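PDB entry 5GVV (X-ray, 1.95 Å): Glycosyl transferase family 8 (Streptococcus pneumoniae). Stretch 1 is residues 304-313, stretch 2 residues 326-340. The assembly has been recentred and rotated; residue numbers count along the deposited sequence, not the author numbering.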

# COMPACT_ATOMS: atom_id res chain seq x y z
N PHE A 304 12.10 -18.17 16.36
CA PHE A 304 13.45 -17.76 16.74
C PHE A 304 13.58 -16.25 16.67
O PHE A 304 13.13 -15.63 15.70
CB PHE A 304 14.49 -18.38 15.80
CG PHE A 304 14.47 -19.87 15.76
CD1 PHE A 304 15.35 -20.61 16.54
CD2 PHE A 304 13.61 -20.54 14.90
CE1 PHE A 304 15.35 -22.01 16.49
CE2 PHE A 304 13.60 -21.93 14.84
CZ PHE A 304 14.47 -22.66 15.64
N HIS A 305 14.19 -15.67 17.69
CA HIS A 305 14.46 -14.24 17.68
C HIS A 305 15.96 -14.03 17.70
O HIS A 305 16.63 -14.41 18.66
CB HIS A 305 13.81 -13.56 18.89
CG HIS A 305 12.34 -13.84 19.02
ND1 HIS A 305 11.37 -12.93 18.64
CD2 HIS A 305 11.68 -14.93 19.48
CE1 HIS A 305 10.18 -13.45 18.86
NE2 HIS A 305 10.33 -14.66 19.37
N ILE A 306 16.50 -13.46 16.62
CA ILE A 306 17.93 -13.21 16.53
C ILE A 306 18.19 -11.71 16.61
O ILE A 306 17.76 -10.96 15.74
CB ILE A 306 18.54 -13.78 15.23
CG1 ILE A 306 18.12 -15.24 15.04
CG2 ILE A 306 20.06 -13.66 15.25
CD1 ILE A 306 18.49 -16.14 16.22
N VAL A 307 18.87 -11.29 17.68
CA VAL A 307 19.05 -9.88 17.97
C VAL A 307 20.51 -9.49 17.77
O VAL A 307 21.41 -10.29 18.03
CB VAL A 307 18.62 -9.58 19.42
CG1 VAL A 307 18.67 -8.09 19.72
CG2 VAL A 307 17.21 -10.11 19.67
N ALA A 308 20.75 -8.28 17.28
CA ALA A 308 22.10 -7.73 17.20
C ALA A 308 22.03 -6.26 17.57
O ALA A 308 20.96 -5.65 17.49
CB ALA A 308 22.68 -7.90 15.81
N TYR A 309 23.16 -5.69 17.99
CA TYR A 309 23.21 -4.28 18.38
C TYR A 309 23.73 -3.44 17.22
O TYR A 309 23.99 -2.25 17.37
CB TYR A 309 24.14 -4.10 19.58
CG TYR A 309 23.64 -4.69 20.89
CD1 TYR A 309 22.30 -5.01 21.07
CD2 TYR A 309 24.51 -4.91 21.95
CE1 TYR A 309 21.84 -5.54 22.27
CE2 TYR A 309 24.06 -5.44 23.16
CZ TYR A 309 22.72 -5.75 23.31
OH TYR A 309 22.28 -6.28 24.50
N THR A 310 23.87 -4.05 16.05
CA THR A 310 24.52 -3.40 14.92
C THR A 310 23.91 -3.89 13.61
O THR A 310 22.97 -4.69 13.62
CB THR A 310 26.04 -3.68 14.93
OG1 THR A 310 26.66 -3.11 13.76
CG2 THR A 310 26.29 -5.18 14.94
N ASN A 311 24.45 -3.41 12.48
CA ASN A 311 24.02 -3.90 11.17
C ASN A 311 24.27 -5.40 11.04
O ASN A 311 25.22 -5.92 11.62
CB ASN A 311 24.77 -3.16 10.05
CG ASN A 311 24.26 -1.75 9.84
OD1 ASN A 311 23.06 -1.50 9.87
ND2 ASN A 311 25.19 -0.82 9.63
N MSE A 312 23.44 -6.08 10.26
CA MSE A 312 23.59 -7.53 10.11
C MSE A 312 24.03 -7.90 8.70
O MSE A 312 23.70 -7.22 7.73
CB MSE A 312 22.28 -8.25 10.45
CG MSE A 312 21.95 -8.33 11.94
SE MSE A 312 20.21 -9.19 12.10
CE MSE A 312 20.14 -9.51 14.02
N ALA A 313 24.77 -9.00 8.60
CA ALA A 313 25.22 -9.50 7.31
C ALA A 313 24.07 -10.14 6.54
O ALA A 313 23.04 -10.49 7.12
CB ALA A 313 26.34 -10.51 7.50
N THR A 326 12.56 -14.16 13.45
CA THR A 326 12.56 -12.70 13.49
C THR A 326 13.96 -12.20 13.80
O THR A 326 14.63 -12.67 14.72
CB THR A 326 11.52 -12.14 14.47
OG1 THR A 326 10.21 -12.58 14.06
CG2 THR A 326 11.53 -10.61 14.46
N VAL A 327 14.39 -11.24 12.98
CA VAL A 327 15.75 -10.73 12.96
C VAL A 327 15.71 -9.24 13.35
O VAL A 327 14.92 -8.48 12.78
CB VAL A 327 16.31 -10.97 11.54
CG1 VAL A 327 17.06 -9.77 11.01
CG2 VAL A 327 17.16 -12.24 11.50
N TYR A 328 16.52 -8.83 14.33
CA TYR A 328 16.45 -7.47 14.84
C TYR A 328 17.78 -6.73 14.74
O TYR A 328 18.46 -6.55 15.75
CB TYR A 328 16.05 -7.46 16.32
CG TYR A 328 14.78 -8.20 16.69
CD1 TYR A 328 14.79 -9.58 16.91
CD2 TYR A 328 13.58 -7.52 16.88
CE1 TYR A 328 13.64 -10.25 17.27
CE2 TYR A 328 12.43 -8.19 17.23
CZ TYR A 328 12.47 -9.55 17.44
OH TYR A 328 11.33 -10.24 17.80
N PRO A 329 18.14 -6.27 13.54
CA PRO A 329 19.41 -5.54 13.46
C PRO A 329 19.31 -4.21 14.19
O PRO A 329 18.20 -3.68 14.34
CB PRO A 329 19.59 -5.31 11.95
CG PRO A 329 18.18 -5.31 11.40
CD PRO A 329 17.42 -6.30 12.25
N ASN A 330 20.44 -3.68 14.65
CA ASN A 330 20.48 -2.36 15.26
C ASN A 330 19.57 -2.20 16.47
O ASN A 330 18.92 -1.16 16.64
CB ASN A 330 20.17 -1.28 14.21
CG ASN A 330 21.23 -1.21 13.13
OD1 ASN A 330 22.41 -1.02 13.42
ND2 ASN A 330 20.82 -1.39 11.88
N SER A 331 19.51 -3.22 17.31
CA SER A 331 18.71 -3.16 18.53
C SER A 331 19.60 -2.64 19.66
O SER A 331 20.75 -2.24 19.42
CB SER A 331 18.13 -4.53 18.86
OG SER A 331 17.15 -4.46 19.88
N LEU A 332 19.08 -2.64 20.88
CA LEU A 332 19.82 -2.12 22.03
C LEU A 332 19.52 -2.99 23.26
O LEU A 332 18.52 -3.70 23.28
CB LEU A 332 19.47 -0.65 22.27
CG LEU A 332 19.93 0.36 21.21
CD1 LEU A 332 19.17 1.67 21.31
CD2 LEU A 332 21.42 0.62 21.31
N PRO A 333 20.39 -2.94 24.29
CA PRO A 333 20.23 -3.80 25.47
C PRO A 333 18.85 -3.78 26.14
O PRO A 333 18.38 -4.85 26.53
CB PRO A 333 21.28 -3.24 26.44
CG PRO A 333 22.39 -2.78 25.53
CD PRO A 333 21.68 -2.22 24.30
N MSE A 334 18.18 -2.64 26.23
CA MSE A 334 16.85 -2.60 26.87
C MSE A 334 15.81 -3.33 26.07
O MSE A 334 14.85 -3.87 26.59
CB MSE A 334 16.51 -1.15 27.19
CG MSE A 334 17.27 -0.73 28.46
SE MSE A 334 16.96 1.21 28.80
CE MSE A 334 18.41 1.36 30.19
N LEU A 335 16.03 -3.36 24.77
CA LEU A 335 15.10 -4.06 23.88
C LEU A 335 15.35 -5.56 23.90
O LEU A 335 14.41 -6.36 23.93
CB LEU A 335 15.22 -3.50 22.45
CG LEU A 335 15.07 -1.97 22.40
CD1 LEU A 335 15.35 -1.41 21.01
CD2 LEU A 335 13.68 -1.57 22.85
N LEU A 336 16.63 -5.95 23.88
CA LEU A 336 17.01 -7.36 24.02
C LEU A 336 16.48 -7.92 25.35
O LEU A 336 15.99 -9.05 25.40
CB LEU A 336 18.53 -7.50 23.93
CG LEU A 336 19.23 -8.87 23.95
CD1 LEU A 336 19.81 -9.20 25.31
CD2 LEU A 336 18.33 -10.01 23.45
N GLU A 337 16.58 -7.13 26.42
CA GLU A 337 16.10 -7.59 27.73
C GLU A 337 14.61 -7.96 27.69
O GLU A 337 14.22 -8.97 28.28
CB GLU A 337 16.35 -6.53 28.81
CG GLU A 337 15.77 -6.92 30.18
CD GLU A 337 16.19 -5.99 31.30
OE1 GLU A 337 16.33 -4.76 31.07
OE2 GLU A 337 16.36 -6.48 32.44
N GLN A 338 13.80 -7.16 27.00
CA GLN A 338 12.37 -7.43 26.94
C GLN A 338 12.07 -8.69 26.13
O GLN A 338 11.13 -9.42 26.43
CB GLN A 338 11.61 -6.23 26.35
CG GLN A 338 11.67 -4.97 27.22
CD GLN A 338 11.26 -5.25 28.66
OE1 GLN A 338 10.19 -5.81 28.92
NE2 GLN A 338 12.12 -4.88 29.60
N ILE A 339 12.87 -8.94 25.10
CA ILE A 339 12.73 -10.15 24.29
C ILE A 339 13.11 -11.39 25.12
O ILE A 339 12.44 -12.42 25.03
CB ILE A 339 13.57 -10.09 23.00
CG1 ILE A 339 13.08 -8.94 22.12
CG2 ILE A 339 13.50 -11.40 22.22
CD1 ILE A 339 13.92 -8.67 20.87
N VAL A 340 14.16 -11.28 25.92
CA VAL A 340 14.58 -12.38 26.78
C VAL A 340 13.47 -12.76 27.78
O VAL A 340 13.13 -13.93 27.92
CB VAL A 340 15.89 -12.07 27.53
CG1 VAL A 340 16.24 -13.21 28.48
CG2 VAL A 340 17.03 -11.87 26.53
O HOH W 1 22.72 0.28 15.47

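Two parallel strands, 304-307 and 326-328, lie side by side with axes 4.8 Å apart, and the helix that starts at Pro333 folds back across one face of them, running nearly antiparallel to strand 304-307 at 10.2 Å. The strands are laced in the alternating parallel pattern: Thr326 N donates to Phe304 O (2.7 Å), Ile306 N to Thr326 O (2.8 Å) and Tyr328 N to Ile306 O (2.8 Å). A longer bond, Ala308 N to Tyr328 O (3.3 Å), carries the ladder one step further.

His305, Val307, Thr326 and Tyr328 point to the face that the helix covers. Val307 is the bump at the centre of this layer. Its CG2 fits into a hollow walled by Tyr328 CD1 (3.7 Å), Ile339 CD1 (3.8 Å) and Leu336 CD2 (3.9 Å), while its CG1 rests on Ser331 CB (3.7 Å), so both methyls are occupied. Leu336 and Ile339 point toward the strand from the helix, and Ile339 CG2 also reaches His305 CB at 4.0 Å. The Tyr328 ring extends back past its own bridge partner, Val307, to His305, where Tyr328 OH and His305 ND1 share a 2.8 Å hydrogen bond. The hydroxyl approaches at the imidazole edge, near its plane; the two rings meet rim to rim, planes 19° apart, without stacking.

On the opposite face Ile306 CB lies 4.3 Å from Val327 CG2, but the end of the isoleucine leads away. The extended selenomethionine Met312 closes over the end of strand 326-328: its SE sits 3.4 Å from Val327 CG1, and its CG lies 3.8 Å from Pro329 CB.

Beyond the strands the two loops remain clasped. Ser331 N donates to Ala308 O (2.8 Å) and Asn330 N to Thr310 O (2.9 Å), so successive amides of stretch 2 grip carbonyls on both sides of Tyr309. The CB of Tyr309 points away overall, yet its ring end comes nearer and lies along the start of the helix. Pro333 CD sits over one ring face, 4.0 Å from the Tyr309 centroid and 19° off the normal, a CH-pi contact; Leu336 CB lies at the ring edge, 4.2 Å from Tyr309 CE1. Asn311, which is exposed, and Asn330 both start away and curl back, and Asn330 ND2 donates to Asn311 OD1 at 3.0 Å.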